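Local coordinates for protein alkyl hydroperoxide reductase E (Mycobacterium tuberculosis, PDB 5C04) that acts as a thiol-specific peroxidase, probably reducing hydrogen peroxide and organic hydroperoxides to water and alcohols with electrons from mycoredoxin, at residues A[32-37]-A[117-122]; A[130-135]-A[143-148]. The protein carries 1 engineered substitution. One frame throughout, in Å; residues are numbered along the deposited sequence.

Going from the N terminus, strand 32-37 pairs with 117-122 after 79 intervening residues, so interaction 1 closes a long loop that carries helix 44-55, with the active-site cysteine inferred from relatives, and parallel strand 65-71. The chain then turns back into strand 128-134, and interaction 2 closes a second, much shorter loop of seven residues between 130-135 and helix segment 143-148. The two closures follow in series, neither enclosing nor crossing the other. They are joined because strands 114-122 and 128-134 are antiparallel neighbours in one sheet, and Thr119 OG1 of interaction 1 lies 2.7 Å from Glu132 OE2 of interaction 2, a probable hydrogen bond.

Interaction 1: residues A[32-37]-A[117-122]; sequences NVLLVF and RGTFVV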
loop_
_atom_site.group_PDB
_atom_site.type_symbol
_atom_site.label_atom_id
_atom_site.label_comp_id
_atom_site.label_asym_id
_atom_site.label_seq_id
_atom_site.Cartn_x
_atom_site.Cartn_y
_atom_site.Cartn_z
ATOM N N ASN A 32 -13.401 19.281 17.019
ATOM C CA ASN A 32 -11.956 19.126 17.097
ATOM C C ASN A 32 -11.594 17.800 16.435
ATOM O O ASN A 32 -12.321 16.810 16.575
ATOM C CB ASN A 32 -11.470 19.154 18.545
ATOM C CG ASN A 32 -11.938 20.395 19.276
ATOM O OD1 ASN A 32 -11.628 21.507 18.852
ATOM N ND2 ASN A 32 -12.711 20.211 20.343
ATOM N N VAL A 33 -10.472 17.795 15.736
ATOM C CA VAL A 33 -10.059 16.623 14.958
ATOM C C VAL A 33 -8.711 16.120 15.426
ATOM O O VAL A 33 -7.715 16.854 15.405
ATOM C CB VAL A 33 -10.009 16.923 13.452
ATOM C CG1 VAL A 33 -9.697 15.645 12.665
ATOM C CG2 VAL A 33 -11.308 17.526 12.933
ATOM N N LEU A 34 -8.681 14.830 15.769
ATOM C CA LEU A 34 -7.459 14.112 16.090
ATOM C C LEU A 34 -6.994 13.437 14.800
ATOM O O LEU A 34 -7.728 12.608 14.235
ATOM C CB LEU A 34 -7.714 13.035 17.140
ATOM C CG LEU A 34 -6.512 12.201 17.570
ATOM C CD1 LEU A 34 -5.475 13.002 18.332
ATOM C CD2 LEU A 34 -6.972 10.999 18.378
ATOM N N LEU A 35 -5.806 13.818 14.366
ATOM C CA LEU A 35 -5.149 13.195 13.183
ATOM C C LEU A 35 -4.075 12.248 13.663
ATOM O O LEU A 35 -3.091 12.684 14.290
ATOM C CB LEU A 35 -4.491 14.257 12.307
ATOM C CG LEU A 35 -5.416 15.356 11.776
ATOM C CD1 LEU A 35 -4.633 16.339 10.936
ATOM C CD2 LEU A 35 -6.580 14.778 10.994
ATOM N N VAL A 36 -4.269 10.948 13.391
ATOM C CA VAL A 36 -3.315 9.911 13.797
ATOM C C VAL A 36 -2.616 9.363 12.534
ATOM O O VAL A 36 -3.099 8.432 11.868
ATOM C CB VAL A 36 -3.988 8.776 14.604
ATOM C CG1 VAL A 36 -2.938 7.766 15.072
ATOM C CG2 VAL A 36 -4.788 9.362 15.802
ATOM N N PHE A 37 -1.486 9.965 12.215
ATOM C CA PHE A 37 -0.619 9.423 11.133
ATOM C C PHE A 37 0.055 8.173 11.646
ATOM O O PHE A 37 0.479 8.119 12.803
ATOM C CB PHE A 37 0.431 10.448 10.708
ATOM C CG PHE A 37 -0.134 11.626 9.960
ATOM C CD1 PHE A 37 -0.592 12.759 10.633
ATOM C CD2 PHE A 37 -0.177 11.628 8.574
ATOM C CE1 PHE A 37 -1.090 13.858 9.939
ATOM C CE2 PHE A 37 -0.664 12.728 7.873
ATOM C CZ PHE A 37 -1.130 13.826 8.557
ATOM N N ARG A 117 5.055 8.440 13.187
ATOM C CA ARG A 117 3.943 8.457 14.131
ATOM C C ARG A 117 3.639 9.897 14.548
ATOM O O ARG A 117 3.919 10.324 15.681
ATOM C CB ARG A 117 4.243 7.530 15.334
ATOM C CG ARG A 117 4.366 6.078 14.911
ATOM C CD ARG A 117 4.410 5.066 16.074
ATOM N NE ARG A 117 4.872 3.799 15.533
ATOM C CZ ARG A 117 4.143 2.966 14.795
ATOM N NH1 ARG A 117 2.853 3.170 14.641
ATOM N NH2 ARG A 117 4.738 1.932 14.187
ATOM N N GLY A 118 3.083 10.640 13.607
ATOM C CA GLY A 118 2.694 12.033 13.803
ATOM C C GLY A 118 1.284 12.102 14.336
ATOM O O GLY A 118 0.397 11.363 13.905
ATOM N N THR A 119 1.036 12.998 15.291
ATOM C CA THR A 119 -0.308 13.173 15.803
ATOM C C THR A 119 -0.584 14.660 15.957
ATOM O O THR A 119 0.273 15.395 16.441
ATOM C CB THR A 119 -0.504 12.556 17.204
ATOM O OG1 THR A 119 0.264 11.357 17.349
ATOM C CG2 THR A 119 -1.993 12.329 17.498
ATOM N N PHE A 120 -1.770 15.072 15.568
ATOM C CA PHE A 120 -2.194 16.457 15.700
ATOM C C PHE A 120 -3.598 16.523 16.207
ATOM O O PHE A 120 -4.417 15.646 15.968
ATOM C CB PHE A 120 -2.131 17.144 14.335
ATOM C CG PHE A 120 -0.779 17.130 13.732
ATOM C CD1 PHE A 120 -0.408 16.072 12.914
ATOM C CD2 PHE A 120 0.119 18.158 13.938
ATOM C CE1 PHE A 120 0.853 16.023 12.371
ATOM C CE2 PHE A 120 1.380 18.125 13.392
ATOM C CZ PHE A 120 1.746 17.053 12.585
ATOM N N VAL A 121 -3.888 17.582 16.968
ATOM C CA VAL A 121 -5.259 17.945 17.241
ATOM C C VAL A 121 -5.501 19.301 16.596
ATOM O O VAL A 121 -4.706 20.242 16.791
ATOM C CB VAL A 121 -5.561 17.987 18.742
ATOM C CG1 VAL A 121 -6.967 18.549 18.948
ATOM C CG2 VAL A 121 -5.399 16.611 19.370
ATOM N N VAL A 122 -6.565 19.361 15.797
ATOM C CA VAL A 122 -6.959 20.553 15.054
ATOM C C VAL A 122 -8.206 21.081 15.717
ATOM O O VAL A 122 -9.187 20.350 15.906
ATOM C CB VAL A 122 -7.263 20.236 13.562
ATOM C CG1 VAL A 122 -7.587 21.504 12.792
ATOM C CG2 VAL A 122 -6.092 19.524 12.910
#
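The carbonyl oxygen of Val33 is held by two groups of the facing strand: Val122 N donates to it at 2.8 Å, and Val121 CA adds a CA-H...O contact at 3.3 Å. The same scheme recurs at Phe120 O, which takes Leu35 N at 2.8 Å. Val33 N to Val122 O and Phe120 N to Leu35 O complete two antiparallel hydrogen-bonded pairs, Val33 with Val122 and Leu35 with Phe120. At the C-terminal end of 32-37, Phe37 N reaches Gly118 O by a more bent bond (136° at the hydrogen). That oxygen also lies in plane at the edge of the Phe37 ring. Here the two phenyl groups meet rim to rim, Phe37 CE1 lying 3.8 Å from Phe120 CD1 with the planes at 84°, and Tyr105 meets both rings. Farther along this face, Leu35 CD1 touches Val122 CG2. On the other face Leu34 CD1 meets Thr119 CG2 at 3.6 Å and Val121 CG2 at 3.8 Å. Trp145 and Ala148 of helix 143-150 pack on that face, while strand 65-71 bonds to the far edge of 32-37. Arg117, salt-bridged to Glu49, touches Cys46, the active-site residue by similarity. This antiparallel pairing inside a mixed sheet belongs to the thioredoxin fold, and an arginine beside the cysteine is consistent with a peroxiredoxin active site.

Interaction 2: residues A[130-135]-A[143-148]; sequences FAEMKQ and RLWTDA
Glu132 and Trp145 approach each other at about a right angle, the carboxylate plane turned 75° from the indole. Trp145 NE1 points its N-H at Glu132 OE2, 2.9 Å away, and the oxygen lies close to the indole plane. On the acid, the donor arrives on the syn side, 30° out of the carboxylate plane. Glu132 CG sits between its backbone N and carbonyl carbon (chi1 70°), and the chain beyond it is extended. OE2 is also hydrogen-bonded to Thr119 OG1 of strand 114-122, so two groups hold this oxygen, while OE1 is paired with Lys134 NZ in a salt bridge of 3.1 Å; the nearby positive charge would probably favour the ionised acid. Partners on both oxygens probably limit rotation of the carboxylate. Leu144 CD1 also packs against OE1, at 3.9 Å.

Phe130 forms the apolar half of the contact. Ala148 CB rests against Phe130 CB at 3.7 Å and against the adjoining CG, and Leu144, whose side chain crosses that of Phe130 at about a right angle, brings CB to 3.9 Å from CZ. Phe130 CE2 comes within 4.0 Å of Trp145 CD1, the rings meeting obliquely.

Beyond these residues, the indole touches Leu34 and Val36 of strand 32-37 and Thr119 of strand 114-122, and Ala148 packs on Val121. Segment 143-148 runs nearly antiparallel to 130-134 on one face of the sheet, and its side chains reach three adjacent strands, 32-37, 114-122 and 128-134.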
loop_
_atom_site.group_PDB
_atom_site.type_symbol
_atom_site.label_atom_id
_atom_site.label_comp_id
_atom_site.label_asym_id
_atom_site.label_seq_id
_atom_site.Cartn_x
_atom_site.Cartn_y
_atom_site.Cartn_z
ATOM N N PHE A 130 -2.191 20.696 19.294
ATOM C CA PHE A 130 -1.339 19.663 19.833
ATOM C C PHE A 130 -0.581 19.092 18.635
ATOM O O PHE A 130 -1.166 18.953 17.549
ATOM C CB PHE A 130 -2.180 18.566 20.505
ATOM C CG PHE A 130 -1.388 17.369 20.922
ATOM C CD1 PHE A 130 -0.668 17.343 22.105
ATOM C CD2 PHE A 130 -1.336 16.239 20.109
ATOM C CE1 PHE A 130 0.061 16.221 22.485
ATOM C CE2 PHE A 130 -0.598 15.146 20.472
ATOM C CZ PHE A 130 0.124 15.119 21.631
ATOM N N ALA A 131 0.695 18.775 18.846
ATOM C CA ALA A 131 1.544 18.243 17.769
ATOM C C ALA A 131 2.663 17.397 18.321
ATOM O O ALA A 131 3.410 17.834 19.199
ATOM C CB ALA A 131 2.104 19.375 16.915
ATOM N N GLU A 132 2.801 16.171 17.806
ATOM C CA GLU A 132 3.932 15.349 18.176
ATOM C C GLU A 132 4.340 14.509 16.980
ATOM O O GLU A 132 3.530 14.300 16.051
ATOM C CB GLU A 132 3.597 14.428 19.338
ATOM C CG GLU A 132 2.628 13.311 18.963
ATOM C CD GLU A 132 2.226 12.379 20.077
ATOM O OE1 GLU A 132 2.804 12.445 21.200
ATOM O OE2 GLU A 132 1.304 11.552 19.824
ATOM N N MET A 133 5.571 14.017 17.019
ATOM C CA MET A 133 6.016 13.024 16.035
ATOM C C MET A 133 7.016 12.072 16.632
ATOM O O MET A 133 8.118 12.477 17.016
ATOM C CB MET A 133 6.631 13.677 14.799
ATOM C CG MET A 133 6.777 12.714 13.624
ATOM S SD MET A 133 7.869 13.290 12.305
ATOM C CE MET A 133 9.486 13.147 13.056
ATOM N N LYS A 134 6.624 10.805 16.727
ATOM C CA LYS A 134 7.505 9.737 17.154
ATOM C C LYS A 134 7.982 8.911 15.958
ATOM O O LYS A 134 7.376 8.939 14.880
ATOM C CB LYS A 134 6.805 8.863 18.204
ATOM C CG LYS A 134 6.301 9.648 19.414
ATOM C CD LYS A 134 7.427 10.389 20.107
ATOM C CE LYS A 134 7.013 10.862 21.492
ATOM N NZ LYS A 134 5.851 11.786 21.395
ATOM N N GLN A 135 9.059 8.166 16.152
ATOM C CA GLN A 135 9.594 7.314 15.109
ATOM C C GLN A 135 8.782 6.024 14.941
ATOM O O GLN A 135 7.979 5.648 15.812
ATOM C CB GLN A 135 11.064 6.989 15.393
ATOM C CG GLN A 135 11.971 8.217 15.382
ATOM C CD GLN A 135 12.018 8.898 14.026
ATOM O OE1 GLN A 135 12.330 8.274 13.020
ATOM N NE2 GLN A 135 11.679 10.184 13.992
ATOM N N ARG A 143 -2.708 9.136 26.383
ATOM C CA ARG A 143 -3.172 10.090 27.400
ATOM C C ARG A 143 -3.029 11.554 26.964
ATOM O O ARG A 143 -3.828 12.413 27.306
ATOM C CB ARG A 143 -2.404 9.910 28.716
ATOM C CG ARG A 143 -2.406 8.523 29.322
ATOM C CD ARG A 143 -1.604 8.565 30.625
ATOM N NE ARG A 143 -0.248 9.078 30.385
ATOM C CZ ARG A 143 0.519 9.723 31.264
ATOM N NH1 ARG A 143 0.108 9.945 32.515
ATOM N NH2 ARG A 143 1.727 10.139 30.885
ATOM N N LEU A 144 -1.991 11.833 26.184
ATOM C CA LEU A 144 -1.746 13.170 25.694
ATOM C C LEU A 144 -2.851 13.586 24.712
ATOM O O LEU A 144 -3.253 14.746 24.618
ATOM C CB LEU A 144 -0.359 13.251 25.057
ATOM C CG LEU A 144 0.837 12.711 25.878
ATOM C CD1 LEU A 144 2.118 12.772 25.050
ATOM C CD2 LEU A 144 1.023 13.436 27.191
ATOM N N TRP A 145 -3.337 12.611 23.943
ATOM C CA TRP A 145 -4.368 12.879 22.974
ATOM C C TRP A 145 -5.692 13.221 23.617
ATOM O O TRP A 145 -6.311 14.193 23.267
ATOM C CB TRP A 145 -4.602 11.637 22.086
ATOM C CG TRP A 145 -3.383 11.046 21.409
ATOM C CD1 TRP A 145 -2.082 11.522 21.398
ATOM C CD2 TRP A 145 -3.376 9.871 20.584
ATOM N NE1 TRP A 145 -1.279 10.675 20.663
ATOM C CE2 TRP A 145 -2.056 9.676 20.129
ATOM C CE3 TRP A 145 -4.371 8.965 20.199
ATOM C CZ2 TRP A 145 -1.708 8.618 19.280
ATOM C CZ3 TRP A 145 -4.025 7.931 19.365
ATOM C CH2 TRP A 145 -2.708 7.752 18.943
ATOM N N THR A 146 -6.119 12.387 24.557
ATOM C CA THR A 146 -7.350 12.677 25.277
ATOM C C THR A 146 -7.236 14.002 26.044
ATOM O O THR A 146 -8.178 14.772 26.066
ATOM C CB THR A 146 -7.742 11.554 26.249
ATOM O OG1 THR A 146 -6.668 11.275 27.137
ATOM C CG2 THR A 146 -8.077 10.281 25.518
ATOM N N ASP A 147 -6.082 14.271 26.651
ATOM C CA ASP A 147 -5.897 15.543 27.357
ATOM C C ASP A 147 -6.036 16.744 26.432
ATOM O O ASP A 147 -6.645 17.745 26.775
ATOM C CB ASP A 147 -4.526 15.580 28.023
ATOM C CG ASP A 147 -4.250 16.904 28.687
ATOM O OD1 ASP A 147 -4.896 17.157 29.724
ATOM O OD2 ASP A 147 -3.464 17.709 28.137
ATOM N N ALA A 148 -5.451 16.641 25.237
ATOM C CA ALA A 148 -5.490 17.712 24.269
ATOM C C ALA A 148 -6.920 18.014 23.812
ATOM O O ALA A 148 -7.321 19.167 23.688
ATOM C CB ALA A 148 -4.612 17.346 23.065
#